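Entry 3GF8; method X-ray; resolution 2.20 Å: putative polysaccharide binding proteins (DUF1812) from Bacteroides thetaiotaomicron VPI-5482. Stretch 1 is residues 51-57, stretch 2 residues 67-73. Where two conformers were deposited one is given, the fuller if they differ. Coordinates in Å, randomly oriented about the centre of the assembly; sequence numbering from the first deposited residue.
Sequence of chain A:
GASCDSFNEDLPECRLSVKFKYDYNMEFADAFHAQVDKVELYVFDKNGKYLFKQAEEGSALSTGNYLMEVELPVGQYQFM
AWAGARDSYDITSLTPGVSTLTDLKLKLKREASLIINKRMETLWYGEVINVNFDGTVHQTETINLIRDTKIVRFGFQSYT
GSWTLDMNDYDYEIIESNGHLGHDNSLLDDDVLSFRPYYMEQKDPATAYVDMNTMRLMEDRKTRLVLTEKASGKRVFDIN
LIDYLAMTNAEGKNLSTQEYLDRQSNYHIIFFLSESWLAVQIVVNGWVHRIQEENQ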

# COMPACT_ATOMS: atom_id res chain seq x y z
N LEU A 51 -21.80 8.79 12.10
CA LEU A 51 -22.56 10.02 11.92
C LEU A 51 -22.62 10.40 10.45
O LEU A 51 -23.70 10.64 9.92
CB LEU A 51 -21.93 11.14 12.75
CG LEU A 51 -22.14 10.94 14.26
CD1 LEU A 51 -21.35 11.96 15.14
CD2 LEU A 51 -23.59 11.08 14.54
N PHE A 52 -21.46 10.46 9.80
CA PHE A 52 -21.41 10.79 8.38
C PHE A 52 -20.02 10.65 7.83
O PHE A 52 -19.05 10.50 8.60
CB PHE A 52 -21.89 12.23 8.12
CG PHE A 52 -21.08 13.29 8.81
CD1 PHE A 52 -19.95 13.83 8.22
CD2 PHE A 52 -21.49 13.81 10.04
CE1 PHE A 52 -19.23 14.85 8.85
CE2 PHE A 52 -20.77 14.82 10.67
CZ PHE A 52 -19.64 15.33 10.08
N LYS A 53 -19.92 10.73 6.52
CA LYS A 53 -18.60 10.85 5.89
C LYS A 53 -18.58 12.12 5.09
O LYS A 53 -19.64 12.67 4.82
CB LYS A 53 -18.24 9.63 5.03
CG LYS A 53 -19.18 9.32 3.87
CD LYS A 53 -18.80 7.99 3.25
CE LYS A 53 -19.57 7.67 1.95
NZ LYS A 53 -19.20 8.66 0.91
N GLN A 54 -17.38 12.60 4.75
CA GLN A 54 -17.23 13.83 3.99
C GLN A 54 -16.01 13.68 3.08
O GLN A 54 -14.91 13.36 3.55
CB GLN A 54 -17.07 15.00 4.94
CG GLN A 54 -16.77 16.34 4.31
CD GLN A 54 -16.93 17.51 5.31
OE1 GLN A 54 -17.52 17.35 6.38
NE2 GLN A 54 -16.43 18.68 4.95
N ALA A 55 -16.25 13.91 1.79
CA ALA A 55 -15.29 13.68 0.73
C ALA A 55 -14.95 14.99 0.07
O ALA A 55 -15.80 15.82 -0.19
CB ALA A 55 -15.87 12.71 -0.33
N GLU A 56 -13.67 15.20 -0.18
CA GLU A 56 -13.26 16.32 -1.00
C GLU A 56 -12.09 15.82 -1.80
O GLU A 56 -11.37 14.89 -1.36
CB GLU A 56 -12.89 17.49 -0.11
CG GLU A 56 -12.77 18.82 -0.85
CD GLU A 56 -12.79 20.02 0.07
OE1 GLU A 56 -12.74 19.82 1.33
OE2 GLU A 56 -12.88 21.16 -0.46
N GLU A 57 -11.94 16.39 -2.98
CA GLU A 57 -10.97 15.97 -3.94
C GLU A 57 -10.71 17.09 -4.92
O GLU A 57 -11.49 18.02 -5.01
CB GLU A 57 -11.49 14.76 -4.68
CG GLU A 57 -12.67 15.03 -5.57
CD GLU A 57 -12.97 13.85 -6.47
OE1 GLU A 57 -13.63 12.92 -6.02
OE2 GLU A 57 -12.49 13.84 -7.62
N LEU A 67 -7.39 22.63 4.32
CA LEU A 67 -8.03 22.18 5.56
C LEU A 67 -9.48 21.84 5.23
O LEU A 67 -10.11 22.52 4.43
CB LEU A 67 -7.96 23.28 6.64
CG LEU A 67 -6.61 23.55 7.31
CD1 LEU A 67 -6.74 24.65 8.37
CD2 LEU A 67 -6.06 22.29 7.94
N MSE A 68 -9.99 20.77 5.81
CA MSE A 68 -11.39 20.41 5.61
C MSE A 68 -12.23 21.04 6.71
O MSE A 68 -11.96 20.87 7.90
CB MSE A 68 -11.57 18.90 5.64
CG MSE A 68 -13.02 18.46 5.53
SE MSE A 68 -13.25 16.52 5.47
CE MSE A 68 -12.88 16.30 3.57
N GLU A 69 -13.26 21.77 6.32
CA GLU A 69 -14.18 22.38 7.26
C GLU A 69 -15.29 21.39 7.61
O GLU A 69 -16.04 20.98 6.75
CB GLU A 69 -14.73 23.68 6.66
CG GLU A 69 -13.66 24.83 6.59
N VAL A 70 -15.38 20.98 8.87
CA VAL A 70 -16.34 19.95 9.28
C VAL A 70 -17.42 20.56 10.21
O VAL A 70 -17.10 20.94 11.33
CB VAL A 70 -15.59 18.78 10.03
CG1 VAL A 70 -16.57 17.74 10.57
CG2 VAL A 70 -14.50 18.11 9.14
N GLU A 71 -18.68 20.64 9.77
CA GLU A 71 -19.79 21.12 10.61
C GLU A 71 -20.18 20.04 11.60
O GLU A 71 -20.66 18.99 11.21
CB GLU A 71 -21.01 21.51 9.78
CG GLU A 71 -22.28 21.83 10.59
CD GLU A 71 -22.15 23.10 11.41
OE1 GLU A 71 -21.60 24.08 10.87
OE2 GLU A 71 -22.60 23.11 12.57
N LEU A 72 -20.00 20.31 12.88
CA LEU A 72 -20.17 19.31 13.90
C LEU A 72 -20.70 19.97 15.15
O LEU A 72 -20.30 21.10 15.50
CB LEU A 72 -18.79 18.64 14.19
CG LEU A 72 -18.79 17.12 14.40
CD1 LEU A 72 -19.55 16.47 13.29
CD2 LEU A 72 -17.39 16.53 14.46
N PRO A 73 -21.62 19.32 15.84
CA PRO A 73 -22.05 19.91 17.11
C PRO A 73 -20.97 19.76 18.16
O PRO A 73 -20.05 18.98 18.00
CB PRO A 73 -23.26 19.07 17.50
CG PRO A 73 -23.58 18.25 16.30
CD PRO A 73 -22.34 18.08 15.53
O HOH W 1 -19.16 19.07 7.54

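Strand 51-57 and the short strand around residues 68-70 run roughly antiparallel, their N-to-C directions 156° apart. Their axes come no closer than 9.2 Å, and the nearest CA atoms, Gln54 with Val70 and Glu56 with Met68, lie 8.1 and 8.0 Å apart. That spacing is too wide for backbone-to-backbone hydrogen bonds, so side chains fill the gap, burying 344 Å² in all. Along stretch 1 the alternation of an extended strand sends Phe52, Gln54 and Glu56 toward stretch 2, while Ala55 points away.

Phe52, with chi1 in the p well, lays the edge of its ring against two aliphatic side chains: CE2 is 3.3 Å from Leu72 CD1, a tight apolar contact, and CZ is 3.9 Å from Val70 CG1. Leu72 leaves its backbone sideways, but the end of its side chain comes nearer and so reaches the ring. Lys53 is out of reach, its NZ hydrogen-bonded elsewhere in the structure.

Gln54 provides the direct polar link. Its side chain, t at both chi1 and chi2, extends across the gap so that NE2 donates to the backbone carbonyl Glu69 O at 2.9 Å, with a nearly straight N-H...O angle of 161°. The other half of the amide works through water 1, which donates to Gln54 OE1 at 2.6 Å and accepts from Glu71 N at 2.8 Å. One carboxamide thus serves a backbone acceptor directly and a backbone donor through water, as a peptide group in a neighbouring strand might.

Beyond the amide, the selenomethionine Met68 reaches toward stretch 1, its CG 3.5 Å from Gln54 NE2. Its terminal methyl, CE, lies 3.9 Å from Glu56 CB, a loose van der Waals contact, and 4.2 Å from Glu56 OE1, so the carboxylate is near as well. Glu57 ends the stretch without touching the partner.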